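Local coordinates for protein alcohol dehydrogenase (Thermus sp., PDB 4CPD) that probably catalyses the NAD-dependent interconversion of alcohols with aldehydes or ketones, as a zinc-containing medium-chain dehydrogenase, at residues Val240-Gly245 with Val263-Val268; Leu154-Gly159 with Gly178-Met183; Glu255-Gly260 with Lys284-Arg289. All coordinates share one frame; numbering follows the deposited sequence.

Contact 1: residues Val240-Gly245 with Val263-Val268; sequences VLEAVG and VSAVGV. With NAD (nicotinamide-adenine-dinucleotide), chain G.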
loop_
_atom_site.group_PDB
_atom_site.type_symbol
_atom_site.label_atom_id
_atom_site.label_comp_id
_atom_site.label_asym_id
_atom_site.label_seq_id
_atom_site.Cartn_x
_atom_site.Cartn_y
_atom_site.Cartn_z
ATOM N N VAL A 240 1.572 -11.218 -2.203
ATOM C CA VAL A 240 1.712 -11.530 -3.627
ATOM C C VAL A 240 2.646 -10.534 -4.256
ATOM O O VAL A 240 2.443 -9.338 -4.131
ATOM C CB VAL A 240 0.396 -11.460 -4.395
ATOM C CG1 VAL A 240 0.596 -11.847 -5.850
ATOM C CG2 VAL A 240 -0.599 -12.395 -3.778
ATOM N N LEU A 241 3.662 -11.037 -4.941
ATOM C CA LEU A 241 4.527 -10.206 -5.766
ATOM C C LEU A 241 4.143 -10.405 -7.222
ATOM O O LEU A 241 4.333 -11.493 -7.743
ATOM C CB LEU A 241 5.988 -10.595 -5.585
ATOM C CG LEU A 241 6.880 -9.691 -6.416
ATOM C CD1 LEU A 241 7.277 -8.503 -5.585
ATOM C CD2 LEU A 241 8.106 -10.412 -6.878
ATOM N N GLU A 242 3.624 -9.374 -7.887
ATOM C CA GLU A 242 3.265 -9.541 -9.298
ATOM C C GLU A 242 4.400 -8.962 -10.125
ATOM O O GLU A 242 4.832 -7.827 -9.927
ATOM C CB GLU A 242 1.845 -9.016 -9.633
ATOM C CG GLU A 242 1.737 -7.765 -10.462
ATOM C CD GLU A 242 2.241 -7.914 -11.878
ATOM O OE1 GLU A 242 1.769 -8.815 -12.602
ATOM O OE2 GLU A 242 3.103 -7.083 -12.276
ATOM N N ALA A 243 4.916 -9.787 -11.020
ATOM C CA ALA A 243 6.126 -9.456 -11.758
ATOM C C ALA A 243 5.962 -9.669 -13.257
ATOM O O ALA A 243 6.950 -9.979 -13.943
ATOM C CB ALA A 243 7.289 -10.285 -11.252
ATOM N N VAL A 244 4.735 -9.515 -13.756
ATOM C CA VAL A 244 4.489 -9.643 -15.165
ATOM C C VAL A 244 4.227 -8.283 -15.776
ATOM O O VAL A 244 4.919 -7.884 -16.715
ATOM C CB VAL A 244 3.308 -10.575 -15.421
ATOM C CG1 VAL A 244 2.974 -10.596 -16.905
ATOM C CG2 VAL A 244 3.631 -11.977 -14.929
ATOM N N GLY A 245 3.213 -7.599 -15.244
ATOM C CA GLY A 245 2.723 -6.311 -15.771
ATOM C C GLY A 245 1.356 -6.485 -16.414
ATOM O O GLY A 245 1.158 -7.422 -17.195
ATOM N N VAL A 263 -0.174 -6.783 -1.554
ATOM C CA VAL A 263 0.210 -7.015 -2.920
ATOM C C VAL A 263 1.250 -5.993 -3.317
ATOM O O VAL A 263 1.098 -4.796 -3.092
ATOM C CB VAL A 263 -0.980 -6.911 -3.838
ATOM C CG1 VAL A 263 -0.542 -7.000 -5.285
ATOM C CG2 VAL A 263 -1.968 -8.011 -3.515
ATOM N N SER A 264 2.328 -6.485 -3.898
ATOM C CA SER A 264 3.458 -5.652 -4.271
ATOM C C SER A 264 3.601 -5.801 -5.787
ATOM O O SER A 264 4.134 -6.823 -6.259
ATOM C CB SER A 264 4.697 -6.166 -3.546
ATOM O OG SER A 264 5.621 -5.167 -3.293
ATOM N N ALA A 265 3.121 -4.808 -6.548
ATOM C CA ALA A 265 3.166 -4.855 -8.026
ATOM C C ALA A 265 4.433 -4.230 -8.594
ATOM O O ALA A 265 4.741 -3.074 -8.343
ATOM C CB ALA A 265 1.973 -4.154 -8.621
ATOM N N VAL A 266 5.154 -5.003 -9.383
ATOM C CA VAL A 266 6.483 -4.615 -9.807
ATOM C C VAL A 266 6.630 -4.722 -11.346
ATOM O O VAL A 266 7.535 -4.144 -11.931
ATOM C CB VAL A 266 7.512 -5.466 -9.026
ATOM C CG1 VAL A 266 8.151 -6.487 -9.939
ATOM C CG2 VAL A 266 8.560 -4.608 -8.390
ATOM N N GLY A 267 5.707 -5.407 -11.998
ATOM C CA GLY A 267 5.677 -5.473 -13.466
ATOM C C GLY A 267 5.228 -4.197 -14.208
ATOM O O GLY A 267 4.279 -3.502 -13.812
ATOM N N VAL A 268 5.904 -3.920 -15.320
ATOM C CA VAL A 268 5.620 -2.763 -16.156
ATOM C C VAL A 268 4.572 -3.052 -17.245
ATOM O O VAL A 268 4.548 -4.152 -17.787
ATOM C CB VAL A 268 6.923 -2.253 -16.814
ATOM C CG1 VAL A 268 6.667 -1.123 -17.812
ATOM C CG2 VAL A 268 7.900 -1.769 -15.745
HETATM P PA NAD G . 10.343 -11.305 -18.913
HETATM O O1A NAD G . 11.650 -11.965 -19.357
HETATM O O2A NAD G . 9.371 -10.788 -19.970
HETATM O O5B NAD G . 9.494 -12.217 -17.879
HETATM C C5B NAD G . 8.067 -12.203 -17.888
HETATM C C4B NAD G . 7.531 -13.564 -17.455
HETATM O O4B NAD G . 6.132 -13.466 -17.159
HETATM C C3B NAD G . 7.702 -14.608 -18.564
HETATM O O3B NAD G . 8.178 -15.873 -18.078
HETATM C C2B NAD G . 6.312 -14.784 -19.104
HETATM O O2B NAD G . 6.108 -16.097 -19.637
HETATM C C1B NAD G . 5.480 -14.519 -17.865
HETATM N N9A NAD G . 4.121 -14.135 -18.246
HETATM C C8A NAD G . 3.804 -13.279 -19.238
HETATM N N7A NAD G . 2.456 -13.171 -19.315
HETATM C C5A NAD G . 1.911 -13.960 -18.361
HETATM C C6A NAD G . 0.550 -14.293 -17.893
HETATM N N6A NAD G . -0.499 -13.723 -18.506
HETATM N N1A NAD G . 0.390 -15.167 -16.864
HETATM C C2A NAD G . 1.449 -15.733 -16.254
HETATM N N3A NAD G . 2.723 -15.470 -16.632
HETATM C C4A NAD G . 3.014 -14.608 -17.655
HETATM O O3 NAD G . 10.676 -10.024 -17.976
HETATM P PN NAD G . 11.614 -9.938 -16.656
HETATM O O1N NAD G . 13.005 -9.656 -17.191
HETATM O O2N NAD G . 11.297 -11.061 -15.662
HETATM O O5D NAD G . 11.009 -8.609 -15.963
HETATM C C5D NAD G . 9.795 -8.762 -15.201
HETATM C C4D NAD G . 8.840 -7.572 -15.244
HETATM O O4D NAD G . 9.261 -6.627 -14.249
HETATM C C3D NAD G . 8.814 -6.825 -16.578
HETATM O O3D NAD G . 7.488 -6.305 -16.781
HETATM C C2D NAD G . 9.861 -5.724 -16.391
HETATM O O2D NAD G . 9.738 -4.576 -17.268
HETATM C C1D NAD G . 9.630 -5.398 -14.913
HETATM N N1N NAD G . 10.769 -4.740 -14.252
HETATM C C2N NAD G . 10.425 -3.751 -13.421
HETATM C C3N NAD G . 11.370 -3.024 -12.714
HETATM C C7N NAD G . 10.838 -1.954 -11.804
HETATM O O7N NAD G . 11.502 -0.969 -11.523
HETATM N N7N NAD G . 9.605 -2.138 -11.293
HETATM C C4N NAD G . 12.730 -3.340 -12.869
HETATM C C5N NAD G . 13.083 -4.378 -13.741
HETATM C C6N NAD G . 12.075 -5.072 -14.431
HETATM O O HOH W 1 2.005 -4.447 -13.002
#
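E242 reaches from the end of its strand to G267, and its carboxylate ties together the two loops that follow the strands. E242 CG lies 4.1 Å from A265 CB on the neighbouring strand, and a bend at chi2 (66°) turns CD toward the loops. E242 OE2 accepts a weak bond from G267 N at 3.1 Å and shares a water with G267 O. E242 OE1 is hydrogen-bonded to T249 OG1 and takes a weak but straight bond from G245 N (3.2 Å, 179° at the hydrogen). An alanine here would probably leave the G245 amide and the T249 hydroxyl without this acceptor and let the loops shift. G245 and G267 lack a CB, which on either would run into the facing loop. On the face shared with E242 and A265, V240 CB meets V263 CG2 at 4.3 Å, beneath helix 247-256. On the other face L241 CD1 lies 4.0 Å from S264 CB, while S264 OG turns to G160 O. Parallel pairing passes from S264 N to V240 O (2.9 Å), E242 N to S264 O, and V266 N to E242 O. Beyond it, V244 O and V268 N both bind NAD O3D, and V266 O receives NAD N7N at 3.0 Å. A beta-alpha-beta unit holding dinucleotide at the C-terminal ends of its strands is the hallmark of the Rossmann fold.

Contact 2: residues Leu154-Gly159 with Gly178-Met183; sequences LSTAYG and GPVGLM. With NAD (nicotinamide-adenine-dinucleotide), chain G.
Beside the glycine-rich turn of the NAD-binding domain, whose sequence is consistent with the GxGxxG motif, A157 of helix 153-163 packs against V180 and M183 at the start of helix 179-190. The short helical segments cross at -55°, their axes 8.3 Å apart at closest approach. A157 fits at the meeting point because its side chain is a lone methyl: A157 CB lies 3.6 Å from V180 O and 3.7 Å from M183 CB. L154 and M183 cross at about a right angle, L154 CD1 lying 3.9 Å from M183 CB. M183 CG stands beside its own backbone N (chi1 -59°), next to the L154 backbone, and the pliant chain bends again at chi2, bringing M183 SD to 3.9 Å from L154 CB. V180 is shared between helix and cofactor: V180 CG1 faces T156 CG2 and A157, V180 CG2 lies 3.5 Å from NAD O5D, and V180 N gives a nearly straight bond to NAD O2N (3.2 Å, 173°). T156 OG1 is bonded to D152 O, on a zinc-ligand residue, and T156 CG2 comes within 3.7 Å of NAD C4N, the carbon that exchanges hydride. G178 holds the N-cap position, where a CB would collide with NAD O5B. A glycine turn into a helix whose first turn offers a backbone amide, here V180 N, to the pyrophosphate is typical of Rossmann dinucleotide sites.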
loop_
_atom_site.group_PDB
_atom_site.type_symbol
_atom_site.label_atom_id
_atom_site.label_comp_id
_atom_site.label_asym_id
_atom_site.label_seq_id
_atom_site.Cartn_x
_atom_site.Cartn_y
_atom_site.Cartn_z
ATOM N N LEU A 154 17.618 -8.145 -9.129
ATOM C CA LEU A 154 17.611 -8.694 -7.782
ATOM C C LEU A 154 17.116 -7.656 -6.775
ATOM O O LEU A 154 16.285 -7.938 -5.928
ATOM C CB LEU A 154 18.998 -9.217 -7.384
ATOM C CG LEU A 154 19.112 -9.804 -5.980
ATOM C CD1 LEU A 154 18.030 -10.853 -5.736
ATOM C CD2 LEU A 154 20.473 -10.408 -5.765
ATOM N N SER A 155 17.632 -6.445 -6.862
ATOM C CA SER A 155 17.202 -5.390 -5.941
ATOM C C SER A 155 15.733 -5.004 -6.175
ATOM O O SER A 155 15.060 -4.557 -5.268
ATOM C CB SER A 155 18.114 -4.178 -6.087
ATOM O OG SER A 155 19.425 -4.490 -5.663
ATOM N N THR A 156 15.259 -5.197 -7.397
ATOM C CA THR A 156 13.872 -4.963 -7.729
ATOM C C THR A 156 12.974 -5.947 -6.980
ATOM O O THR A 156 12.014 -5.556 -6.317
ATOM C CB THR A 156 13.655 -5.056 -9.265
ATOM O OG1 THR A 156 14.309 -3.953 -9.889
ATOM C CG2 THR A 156 12.230 -4.978 -9.629
ATOM N N ALA A 157 13.278 -7.224 -7.120
ATOM C CA ALA A 157 12.517 -8.274 -6.443
ATOM C C ALA A 157 12.652 -8.164 -4.900
ATOM O O ALA A 157 11.692 -8.250 -4.164
ATOM C CB ALA A 157 13.011 -9.618 -6.913
ATOM N N TYR A 158 13.867 -7.981 -4.427
ATOM C CA TYR A 158 14.132 -7.789 -3.010
ATOM C C TYR A 158 13.250 -6.649 -2.497
ATOM O O TYR A 158 12.499 -6.809 -1.518
ATOM C CB TYR A 158 15.601 -7.449 -2.828
ATOM C CG TYR A 158 16.037 -7.374 -1.433
ATOM C CD1 TYR A 158 16.391 -8.521 -0.748
ATOM C CD2 TYR A 158 16.135 -6.141 -0.768
ATOM C CE1 TYR A 158 16.826 -8.458 0.585
ATOM C CE2 TYR A 158 16.571 -6.059 0.552
ATOM C CZ TYR A 158 16.918 -7.216 1.231
ATOM O OH TYR A 158 17.328 -7.139 2.550
ATOM N N GLY A 159 13.333 -5.504 -3.173
ATOM C CA GLY A 159 12.608 -4.304 -2.778
ATOM C C GLY A 159 11.117 -4.603 -2.721
ATOM O O GLY A 159 10.438 -4.279 -1.731
ATOM N N GLY A 178 9.760 -15.264 -14.925
ATOM C CA GLY A 178 10.919 -14.708 -15.609
ATOM C C GLY A 178 11.985 -14.296 -14.600
ATOM O O GLY A 178 11.825 -14.499 -13.380
ATOM N N PRO A 179 13.087 -13.709 -15.095
ATOM C CA PRO A 179 14.244 -13.357 -14.248
ATOM C C PRO A 179 13.880 -12.673 -12.919
ATOM O O PRO A 179 14.422 -13.029 -11.876
ATOM C CB PRO A 179 15.059 -12.411 -15.141
ATOM C CG PRO A 179 14.738 -12.853 -16.530
ATOM C CD PRO A 179 13.337 -13.407 -16.515
ATOM N N VAL A 180 12.971 -11.708 -12.962
ATOM C CA VAL A 180 12.604 -10.959 -11.751
ATOM C C VAL A 180 11.885 -11.866 -10.787
ATOM O O VAL A 180 12.241 -11.906 -9.625
ATOM C CB VAL A 180 11.751 -9.726 -12.081
ATOM C CG1 VAL A 180 11.176 -9.096 -10.820
ATOM C CG2 VAL A 180 12.599 -8.701 -12.852
ATOM N N GLY A 181 10.908 -12.610 -11.297
ATOM C CA GLY A 181 10.197 -13.591 -10.492
ATOM C C GLY A 181 11.103 -14.615 -9.831
ATOM O O GLY A 181 10.892 -15.016 -8.674
ATOM N N LEU A 182 12.119 -15.034 -10.576
ATOM C CA LEU A 182 13.061 -16.028 -10.077
ATOM C C LEU A 182 13.924 -15.440 -8.986
ATOM O O LEU A 182 14.229 -16.136 -8.027
ATOM C CB LEU A 182 13.911 -16.596 -11.208
ATOM C CG LEU A 182 13.070 -17.386 -12.233
ATOM C CD1 LEU A 182 13.877 -17.641 -13.506
ATOM C CD2 LEU A 182 12.563 -18.699 -11.659
ATOM N N MET A 183 14.300 -14.167 -9.102
ATOM C CA MET A 183 15.004 -13.499 -7.997
ATOM C C MET A 183 14.095 -13.483 -6.747
ATOM O O MET A 183 14.530 -13.771 -5.610
ATOM C CB MET A 183 15.381 -12.069 -8.341
ATOM C CG MET A 183 16.272 -11.888 -9.555
ATOM S SD MET A 183 17.974 -12.457 -9.373
ATOM C CE MET A 183 17.837 -14.011 -10.255
HETATM P PA NAD G . 10.343 -11.305 -18.913
HETATM O O1A NAD G . 11.650 -11.965 -19.357
HETATM O O2A NAD G . 9.371 -10.788 -19.970
HETATM O O5B NAD G . 9.494 -12.217 -17.879
HETATM C C5B NAD G . 8.067 -12.203 -17.888
HETATM C C4B NAD G . 7.531 -13.564 -17.455
HETATM O O4B NAD G . 6.132 -13.466 -17.159
HETATM C C3B NAD G . 7.702 -14.608 -18.564
HETATM O O3B NAD G . 8.178 -15.873 -18.078
HETATM C C2B NAD G . 6.312 -14.784 -19.104
HETATM O O2B NAD G . 6.108 -16.097 -19.637
HETATM C C1B NAD G . 5.480 -14.519 -17.865
HETATM N N9A NAD G . 4.121 -14.135 -18.246
HETATM C C8A NAD G . 3.804 -13.279 -19.238
HETATM N N7A NAD G . 2.456 -13.171 -19.315
HETATM C C5A NAD G . 1.911 -13.960 -18.361
HETATM C C6A NAD G . 0.550 -14.293 -17.893
HETATM N N6A NAD G . -0.499 -13.723 -18.506
HETATM N N1A NAD G . 0.390 -15.167 -16.864
HETATM C C2A NAD G . 1.449 -15.733 -16.254
HETATM N N3A NAD G . 2.723 -15.470 -16.632
HETATM C C4A NAD G . 3.014 -14.608 -17.655
HETATM O O3 NAD G . 10.676 -10.024 -17.976
HETATM P PN NAD G . 11.614 -9.938 -16.656
HETATM O O1N NAD G . 13.005 -9.656 -17.191
HETATM O O2N NAD G . 11.297 -11.061 -15.662
HETATM O O5D NAD G . 11.009 -8.609 -15.963
HETATM C C5D NAD G . 9.795 -8.762 -15.201
HETATM C C4D NAD G . 8.840 -7.572 -15.244
HETATM O O4D NAD G . 9.261 -6.627 -14.249
HETATM C C3D NAD G . 8.814 -6.825 -16.578
HETATM O O3D NAD G . 7.488 -6.305 -16.781
HETATM C C2D NAD G . 9.861 -5.724 -16.391
HETATM O O2D NAD G . 9.738 -4.576 -17.268
HETATM C C1D NAD G . 9.630 -5.398 -14.913
HETATM N N1N NAD G . 10.769 -4.740 -14.252
HETATM C C2N NAD G . 10.425 -3.751 -13.421
HETATM C C3N NAD G . 11.370 -3.024 -12.714
HETATM C C7N NAD G . 10.838 -1.954 -11.804
HETATM O O7N NAD G . 11.502 -0.969 -11.523
HETATM N N7N NAD G . 9.605 -2.138 -11.293
HETATM C C4N NAD G . 12.730 -3.340 -12.869
HETATM C C5N NAD G . 13.083 -4.378 -13.741
HETATM C C6N NAD G . 12.075 -5.072 -14.431
#

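Contact 3: residues Glu255-Gly260 with Lys284-Arg289; sequences EMVRPG and KDLTFR
K284 sends its side chain over P259 to the C-terminal end of helix 247-256, next to strand 286-290, the outermost of the Rossmann sheet within this chain. Polar contacts dominate. The chain is extended beyond CG, so that the ammonium meets the carbonyls gathered where the helix stops: K284 NZ bonds to V257 O in the plane of that carbonyl (2.7 Å) and to E255 O from above the plane of the E255 carbonyl (2.9 Å), and also to L254 O, its strongest partner. A lysine suits this spot, since its charge would probably offset the partial negative charge of the helix end. K284 O accepts from G260 N at 2.7 Å. G260 has positive phi (76°), easy for a residue without CB. R258 NH1 bonds to P259 O, while R258 NE forms a salt bridge with D238. At the dimer interface D285 forms a salt bridge with R289 and a hydrogen bond with N101, both of the second subunit, and the sheet continues into that chain. In the apolar packing, P259 CG lies 4.0 Å from K284 CG. V257 CG1, set between its own backbone N and carbonyl carbon (chi1 68°), touches L286 CD2 at 3.6 Å.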
loop_
_atom_site.group_PDB
_atom_site.type_symbol
_atom_site.label_atom_id
_atom_site.label_comp_id
_atom_site.label_asym_id
_atom_site.label_seq_id
_atom_site.Cartn_x
_atom_site.Cartn_y
_atom_site.Cartn_z
ATOM N N GLU A 255 -7.257 -10.884 -6.285
ATOM C CA GLU A 255 -8.169 -11.951 -5.948
ATOM C C GLU A 255 -7.462 -13.007 -5.082
ATOM O O GLU A 255 -7.975 -13.482 -4.070
ATOM C CB GLU A 255 -8.683 -12.579 -7.234
ATOM C CG GLU A 255 -9.968 -13.366 -7.032
ATOM C CD GLU A 255 -10.535 -13.922 -8.328
ATOM O OE1 GLU A 255 -9.977 -13.640 -9.417
ATOM O OE2 GLU A 255 -11.560 -14.632 -8.246
ATOM N N MET A 256 -6.267 -13.372 -5.510
ATOM C CA MET A 256 -5.492 -14.430 -4.894
ATOM C C MET A 256 -5.110 -14.155 -3.415
ATOM O O MET A 256 -5.232 -15.034 -2.555
ATOM C CB MET A 256 -4.259 -14.576 -5.774
ATOM C CG MET A 256 -3.245 -15.636 -5.418
ATOM S SD MET A 256 -1.920 -15.555 -6.651
ATOM C CE MET A 256 -2.768 -15.949 -8.173
ATOM N N VAL A 257 -4.649 -12.936 -3.129
ATOM C CA VAL A 257 -4.063 -12.616 -1.827
ATOM C C VAL A 257 -5.123 -12.804 -0.759
ATOM O O VAL A 257 -6.293 -12.557 -1.016
ATOM C CB VAL A 257 -3.501 -11.164 -1.791
ATOM C CG1 VAL A 257 -4.624 -10.139 -1.861
ATOM C CG2 VAL A 257 -2.634 -10.921 -0.557
ATOM N N ARG A 258 -4.718 -13.244 0.435
ATOM C CA ARG A 258 -5.653 -13.351 1.551
ATOM C C ARG A 258 -6.185 -11.996 1.992
ATOM O O ARG A 258 -5.535 -10.980 1.813
ATOM C CB ARG A 258 -5.023 -14.050 2.764
ATOM C CG ARG A 258 -4.021 -13.253 3.590
ATOM C CD ARG A 258 -3.739 -13.973 4.901
ATOM N NE ARG A 258 -2.648 -13.391 5.706
ATOM C CZ ARG A 258 -2.750 -12.322 6.502
ATOM N NH1 ARG A 258 -3.886 -11.633 6.621
ATOM N NH2 ARG A 258 -1.700 -11.930 7.191
ATOM N N PRO A 259 -7.363 -11.995 2.609
ATOM C CA PRO A 259 -7.794 -10.829 3.347
ATOM C C PRO A 259 -6.712 -10.367 4.289
ATOM O O PRO A 259 -6.060 -11.184 4.928
ATOM C CB PRO A 259 -9.005 -11.345 4.143
ATOM C CG PRO A 259 -9.577 -12.418 3.274
ATOM C CD PRO A 259 -8.375 -13.071 2.647
ATOM N N GLY A 260 -6.509 -9.060 4.332
ATOM C CA GLY A 260 -5.541 -8.455 5.226
ATOM C C GLY A 260 -4.131 -8.644 4.750
ATOM O O GLY A 260 -3.203 -8.366 5.495
ATOM N N LYS A 284 -12.109 -6.989 2.382
ATOM C CA LYS A 284 -10.891 -7.779 2.362
ATOM C C LYS A 284 -9.705 -7.134 3.079
ATOM O O LYS A 284 -8.825 -7.836 3.518
ATOM C CB LYS A 284 -10.519 -8.072 0.911
ATOM C CG LYS A 284 -10.251 -9.530 0.627
ATOM C CD LYS A 284 -9.730 -9.735 -0.789
ATOM C CE LYS A 284 -8.800 -10.937 -0.851
ATOM N NZ LYS A 284 -8.384 -11.259 -2.241
ATOM N N ASP A 285 -9.688 -5.806 3.173
ATOM C CA ASP A 285 -8.601 -5.035 3.799
ATOM C C ASP A 285 -7.280 -5.198 3.060
ATOM O O ASP A 285 -6.382 -5.870 3.542
ATOM C CB ASP A 285 -8.424 -5.395 5.279
ATOM C CG ASP A 285 -7.607 -4.342 6.035
ATOM O OD1 ASP A 285 -7.067 -3.434 5.377
ATOM O OD2 ASP A 285 -7.495 -4.391 7.278
ATOM N N LEU A 286 -7.171 -4.564 1.894
ATOM C CA LEU A 286 -6.039 -4.777 1.005
ATOM C C LEU A 286 -5.028 -3.664 1.160
ATOM O O LEU A 286 -5.414 -2.508 1.302
ATOM C CB LEU A 286 -6.507 -4.844 -0.447
ATOM C CG LEU A 286 -7.404 -6.043 -0.808
ATOM C CD1 LEU A 286 -8.142 -5.794 -2.114
ATOM C CD2 LEU A 286 -6.604 -7.340 -0.879
ATOM N N THR A 287 -3.740 -4.028 1.158
ATOM C CA THR A 287 -2.638 -3.079 1.016
ATOM C C THR A 287 -1.924 -3.310 -0.307
ATOM O O THR A 287 -1.422 -4.396 -0.554
ATOM C CB THR A 287 -1.622 -3.240 2.130
ATOM O OG1 THR A 287 -2.271 -2.994 3.376
ATOM C CG2 THR A 287 -0.518 -2.252 1.971
ATOM N N PHE A 288 -1.888 -2.287 -1.154
ATOM C CA PHE A 288 -1.403 -2.425 -2.524
ATOM C C PHE A 288 -0.312 -1.399 -2.786
ATOM O O PHE A 288 -0.440 -0.244 -2.404
ATOM C CB PHE A 288 -2.549 -2.230 -3.516
ATOM C CG PHE A 288 -2.132 -2.299 -4.959
ATOM C CD1 PHE A 288 -1.911 -3.515 -5.570
ATOM C CD2 PHE A 288 -2.002 -1.153 -5.725
ATOM C CE1 PHE A 288 -1.539 -3.588 -6.917
ATOM C CE2 PHE A 288 -1.625 -1.213 -7.070
ATOM C CZ PHE A 288 -1.398 -2.431 -7.672
ATOM N N ARG A 289 0.766 -1.825 -3.432
ATOM C CA ARG A 289 1.799 -0.901 -3.830
ATOM C C ARG A 289 2.263 -1.214 -5.256
ATOM O O ARG A 289 2.414 -2.361 -5.637
ATOM C CB ARG A 289 2.955 -0.888 -2.832
ATOM C CG ARG A 289 3.951 0.221 -3.165
ATOM C CD ARG A 289 5.028 0.399 -2.113
ATOM N NE ARG A 289 5.946 1.482 -2.456
ATOM C CZ ARG A 289 6.965 1.886 -1.699
ATOM N NH1 ARG A 289 7.225 1.317 -0.531
ATOM N NH2 ARG A 289 7.735 2.871 -2.111
#

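Overall arrangement
All three contacts belong to the NAD-binding half of the chain. Contact 2 closes before the others begin. The segments of contacts 1 and 3 then alternate: helix 247-256 runs between the two segments of contact 1 and ends in contact 3, and strands 262-265 and 286-290 are neighbours in one sheet. Contacts 1 and 2, with centres about 10 Å apart, touch through V180 and T156, and both line the cofactor. Contacts 1 and 3, about 13 Å apart between centres, are joined by V263 pairing with T287. Contact 3, whose centre is about 21 Å from that of contact 2, lies at the interface, where antiparallel pairing carries this chain's parallel sheet into the second subunit.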